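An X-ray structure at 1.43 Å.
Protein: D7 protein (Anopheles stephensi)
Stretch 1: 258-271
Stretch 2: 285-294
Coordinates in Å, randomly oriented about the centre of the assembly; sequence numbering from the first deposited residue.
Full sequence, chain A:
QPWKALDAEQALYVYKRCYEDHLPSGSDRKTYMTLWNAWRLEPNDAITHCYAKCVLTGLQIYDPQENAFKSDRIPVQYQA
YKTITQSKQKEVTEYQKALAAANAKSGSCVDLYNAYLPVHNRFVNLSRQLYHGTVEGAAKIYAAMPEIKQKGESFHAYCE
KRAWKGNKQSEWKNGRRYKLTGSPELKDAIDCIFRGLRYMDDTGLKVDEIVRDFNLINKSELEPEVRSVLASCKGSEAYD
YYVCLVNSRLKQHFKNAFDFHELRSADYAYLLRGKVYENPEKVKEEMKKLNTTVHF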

# COMPACT_ATOMS: atom_id res chain seq x y z
N PHE A 258 -13.23 8.28 -2.29
CA PHE A 258 -12.54 8.27 -1.00
C PHE A 258 -13.16 7.23 -0.07
O PHE A 258 -12.43 6.53 0.66
N ASP A 259 -14.49 7.11 -0.09
CA ASP A 259 -15.18 6.09 0.70
C ASP A 259 -14.80 4.69 0.22
O ASP A 259 -14.57 3.79 1.04
N PHE A 260 -14.72 4.50 -1.09
CA PHE A 260 -14.31 3.18 -1.61
C PHE A 260 -12.89 2.86 -1.18
O PHE A 260 -12.59 1.73 -0.78
N HIS A 261 -12.00 3.87 -1.23
CA HIS A 261 -10.65 3.63 -0.75
C HIS A 261 -10.62 3.39 0.77
O HIS A 261 -9.80 2.59 1.24
N GLU A 262 -11.51 4.01 1.53
CA GLU A 262 -11.58 3.64 2.94
C GLU A 262 -11.79 2.13 3.11
O GLU A 262 -11.05 1.46 3.84
N LEU A 263 -12.78 1.59 2.40
CA LEU A 263 -13.03 0.16 2.43
C LEU A 263 -11.80 -0.65 2.03
O LEU A 263 -11.40 -1.58 2.73
N ARG A 264 -11.20 -0.28 0.90
CA ARG A 264 -10.04 -0.98 0.39
C ARG A 264 -8.85 -0.88 1.34
O ARG A 264 -8.03 -1.81 1.41
N SER A 265 -8.76 0.22 2.09
CA SER A 265 -7.65 0.40 3.02
C SER A 265 -7.83 -0.44 4.28
O SER A 265 -6.87 -0.64 5.01
N ALA A 266 -9.06 -0.90 4.53
CA ALA A 266 -9.32 -1.83 5.63
C ALA A 266 -9.05 -3.27 5.21
O ALA A 266 -8.56 -4.07 6.01
N ASP A 267 -9.32 -3.60 3.95
CA ASP A 267 -9.19 -4.95 3.44
C ASP A 267 -8.28 -4.92 2.21
O ASP A 267 -8.74 -4.72 1.09
N TYR A 268 -6.99 -5.16 2.43
CA TYR A 268 -6.02 -5.09 1.34
C TYR A 268 -6.24 -6.16 0.27
O TYR A 268 -5.72 -6.04 -0.84
N ALA A 269 -7.03 -7.18 0.58
CA ALA A 269 -7.35 -8.23 -0.39
C ALA A 269 -8.60 -7.93 -1.22
O ALA A 269 -8.96 -8.72 -2.09
N TYR A 270 -9.23 -6.79 -0.97
CA TYR A 270 -10.56 -6.51 -1.53
C TYR A 270 -10.69 -6.72 -3.04
O TYR A 270 -11.66 -7.34 -3.50
N LEU A 271 -9.74 -6.20 -3.81
CA LEU A 271 -9.81 -6.26 -5.28
C LEU A 271 -9.20 -7.54 -5.86
O LEU A 271 -9.28 -7.76 -7.07
N GLU A 285 -22.22 -0.82 3.33
CA GLU A 285 -22.56 -2.11 3.93
C GLU A 285 -21.33 -2.96 4.21
O GLU A 285 -21.20 -3.56 5.28
N GLU A 286 -20.40 -3.00 3.26
CA GLU A 286 -19.15 -3.74 3.44
C GLU A 286 -18.29 -3.16 4.57
O GLU A 286 -17.65 -3.91 5.32
N MET A 287 -18.30 -1.83 4.71
CA MET A 287 -17.50 -1.19 5.76
C MET A 287 -18.01 -1.49 7.16
O MET A 287 -17.24 -1.50 8.10
N LYS A 288 -19.31 -1.77 7.28
CA LYS A 288 -19.90 -2.09 8.59
C LYS A 288 -19.32 -3.37 9.20
O LYS A 288 -19.33 -3.54 10.42
N LYS A 289 -18.79 -4.24 8.35
CA LYS A 289 -18.18 -5.50 8.80
C LYS A 289 -16.78 -5.32 9.37
O LYS A 289 -16.24 -6.22 10.00
N LEU A 290 -16.19 -4.15 9.13
CA LEU A 290 -14.78 -3.92 9.44
C LEU A 290 -14.63 -2.75 10.43
O LEU A 290 -15.61 -2.12 10.81
N ASN A 291 -13.40 -2.48 10.84
CA ASN A 291 -13.11 -1.39 11.75
C ASN A 291 -12.90 -0.10 10.94
O ASN A 291 -11.78 0.26 10.58
N THR A 292 -14.01 0.57 10.65
CA THR A 292 -14.02 1.74 9.78
C THR A 292 -14.75 2.91 10.44
O THR A 292 -15.23 2.80 11.58
N THR A 293 -14.86 4.01 9.71
CA THR A 293 -15.51 5.22 10.22
C THR A 293 -16.94 5.36 9.70
O THR A 293 -17.52 6.44 9.75
N VAL A 294 -17.51 4.25 9.24
CA VAL A 294 -18.86 4.23 8.67
C VAL A 294 -19.95 4.53 9.71
O VAL A 294 -19.75 4.31 10.91

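The apolar part of this contact lies where the backbones come close, with the CA atoms of Leu263 and Met287 5.7 Å apart. Leu263 (chi1 t, chi2 p) leaves its helix sideways, but its end reaches the second stretch: its CD1 lies 3.9 Å from Leu290 CD1, and its CD2 3.7 Å from Glu286 CB. Nearer the backbone, Leu263 CB lies 3.8 Å from CG of Met287 (m, t, m), a long and flexible side chain. Leu263 thus touches Met287 through CB, and its two methyls reach Leu290 and Glu286. Ala266 points toward the other stretch, and its short side chain lets Leu290 (m, t) pack closely, with Ala266 CB 3.8 Å from Leu290 CD1.

The polar anchor is Glu262, buried and pointing toward its partners. With chi1 and chi2 both t, the extended chain carries the carboxylate to Thr293, whose OG1 and backbone N each donate a hydrogen bond to Glu262 OE2, both at 2.8 Å. Threonine (chi1 p) suits this place because its hydroxyl joins its own amide in serving one acceptor. The same OE2 lies 3.4 Å from Thr292 CB, while Met287 SD comes to 3.6 Å from Glu262 OE1.

At another point, Tyr270 (chi1 t) meets Glu286 at its ring edge, with Tyr270 OH 3.5 Å from Glu286 OE1.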

# COMPACT_ATOMS: atom_id res chain seq x y z
CB PHE A 258 -12.64 9.68 -0.42
CG PHE A 258 -11.62 10.04 0.63
CD1 PHE A 258 -10.24 10.00 0.40
CD2 PHE A 258 -12.08 10.56 1.83
CE1 PHE A 258 -9.33 10.43 1.39
CE2 PHE A 258 -11.20 10.99 2.82
CZ PHE A 258 -9.82 10.94 2.60
CB ASP A 259 -16.71 6.24 0.62
CG ASP A 259 -17.23 7.50 1.29
OD1 ASP A 259 -16.50 8.16 2.05
OD2 ASP A 259 -18.43 7.81 1.08
CB PHE A 260 -14.46 3.13 -3.14
CG PHE A 260 -14.23 1.76 -3.73
CD1 PHE A 260 -14.70 0.60 -3.11
CD2 PHE A 260 -13.59 1.64 -4.95
CE1 PHE A 260 -14.51 -0.66 -3.69
CE2 PHE A 260 -13.40 0.39 -5.55
CZ PHE A 260 -13.86 -0.76 -4.91
CB HIS A 261 -9.67 4.72 -1.17
CG HIS A 261 -8.24 4.25 -1.27
ND1 HIS A 261 -7.29 4.93 -2.00
CD2 HIS A 261 -7.62 3.16 -0.76
CE1 HIS A 261 -6.13 4.29 -1.91
NE2 HIS A 261 -6.30 3.21 -1.17
CB GLU A 262 -12.65 4.41 3.73
CG GLU A 262 -12.56 3.96 5.18
CD GLU A 262 -13.49 4.65 6.16
OE1 GLU A 262 -14.37 5.43 5.74
OE2 GLU A 262 -13.34 4.37 7.36
CB LEU A 263 -14.21 -0.20 1.52
CG LEU A 263 -14.50 -1.68 1.31
CD1 LEU A 263 -14.71 -2.44 2.64
CD2 LEU A 263 -15.69 -1.81 0.40
CB ARG A 264 -9.68 -0.46 -1.00
CG ARG A 264 -10.72 -0.85 -2.03
CD ARG A 264 -10.32 -0.54 -3.45
NE ARG A 264 -10.32 0.89 -3.73
CZ ARG A 264 -9.24 1.65 -3.90
NH1 ARG A 264 -8.01 1.16 -3.79
NH2 ARG A 264 -9.39 2.93 -4.17
CB SER A 265 -7.48 1.88 3.39
OG SER A 265 -8.41 2.31 4.39
CB ALA A 266 -10.76 -1.68 6.14
CB ASP A 267 -10.58 -5.49 3.09
CG ASP A 267 -10.56 -6.91 2.56
OD1 ASP A 267 -9.49 -7.55 2.47
OD2 ASP A 267 -11.67 -7.39 2.23
CB TYR A 268 -4.59 -5.14 1.89
CG TYR A 268 -4.04 -3.82 2.41
CD1 TYR A 268 -4.88 -2.72 2.67
CD2 TYR A 268 -2.67 -3.66 2.64
CE1 TYR A 268 -4.37 -1.53 3.15
CE2 TYR A 268 -2.15 -2.47 3.13
CZ TYR A 268 -3.00 -1.40 3.37
OH TYR A 268 -2.53 -0.18 3.85
CB ALA A 269 -7.48 -9.59 0.31
CB TYR A 270 -11.04 -5.10 -1.16
CG TYR A 270 -12.50 -4.91 -1.49
CD1 TYR A 270 -13.48 -5.30 -0.59
CD2 TYR A 270 -12.89 -4.37 -2.72
CE1 TYR A 270 -14.83 -5.15 -0.89
CE2 TYR A 270 -14.24 -4.21 -3.03
CZ TYR A 270 -15.19 -4.60 -2.11
OH TYR A 270 -16.53 -4.45 -2.41
CB LEU A 271 -9.14 -5.04 -5.91
CG LEU A 271 -9.77 -3.66 -5.67
CD1 LEU A 271 -8.93 -2.56 -6.29
CD2 LEU A 271 -11.19 -3.60 -6.22
CB GLU A 285 -23.59 -2.86 3.08
CG GLU A 285 -24.99 -2.24 3.10
CD GLU A 285 -25.52 -2.04 4.52
OE1 GLU A 285 -25.89 -0.89 4.86
OE2 GLU A 285 -25.57 -3.02 5.30
CB GLU A 286 -18.37 -3.77 2.13
CG GLU A 286 -18.98 -4.67 1.07
CD GLU A 286 -18.41 -6.07 1.10
OE1 GLU A 286 -17.94 -6.53 0.03
OE2 GLU A 286 -18.38 -6.69 2.19
CB MET A 287 -17.41 0.32 5.54
CG MET A 287 -16.44 0.69 4.42
SD MET A 287 -15.74 2.35 4.57
CE MET A 287 -17.15 3.36 4.14
CB LYS A 288 -21.43 -2.18 8.48
CG LYS A 288 -22.11 -0.86 8.24
CD LYS A 288 -23.59 -1.07 8.02
CE LYS A 288 -24.29 0.25 7.82
NZ LYS A 288 -25.73 0.08 7.47
CB LYS A 289 -18.13 -6.50 7.64
CG LYS A 289 -19.50 -6.90 7.12
CD LYS A 289 -19.44 -7.57 5.75
CE LYS A 289 -19.08 -9.05 5.83
NZ LYS A 289 -17.61 -9.28 5.74
CB LEU A 290 -13.99 -3.66 8.14
CG LEU A 290 -14.00 -4.83 7.14
CD1 LEU A 290 -13.49 -4.37 5.79
CD2 LEU A 290 -13.21 -6.04 7.64
CB ASN A 291 -11.90 -1.73 12.62
CG ASN A 291 -11.54 -0.63 13.62
OD1 ASN A 291 -12.30 0.31 13.83
ND2 ASN A 291 -10.37 -0.76 14.22
CB THR A 292 -14.74 1.45 8.44
OG1 THR A 292 -16.14 1.30 8.69
CG2 THR A 292 -14.19 0.21 7.78
CB THR A 293 -14.70 6.49 9.87
OG1 THR A 293 -14.59 6.63 8.44
CG2 THR A 293 -13.32 6.46 10.49
CB VAL A 294 -19.13 2.87 7.95
CG1 VAL A 294 -19.40 1.75 8.95
CG2 VAL A 294 -20.28 2.99 6.93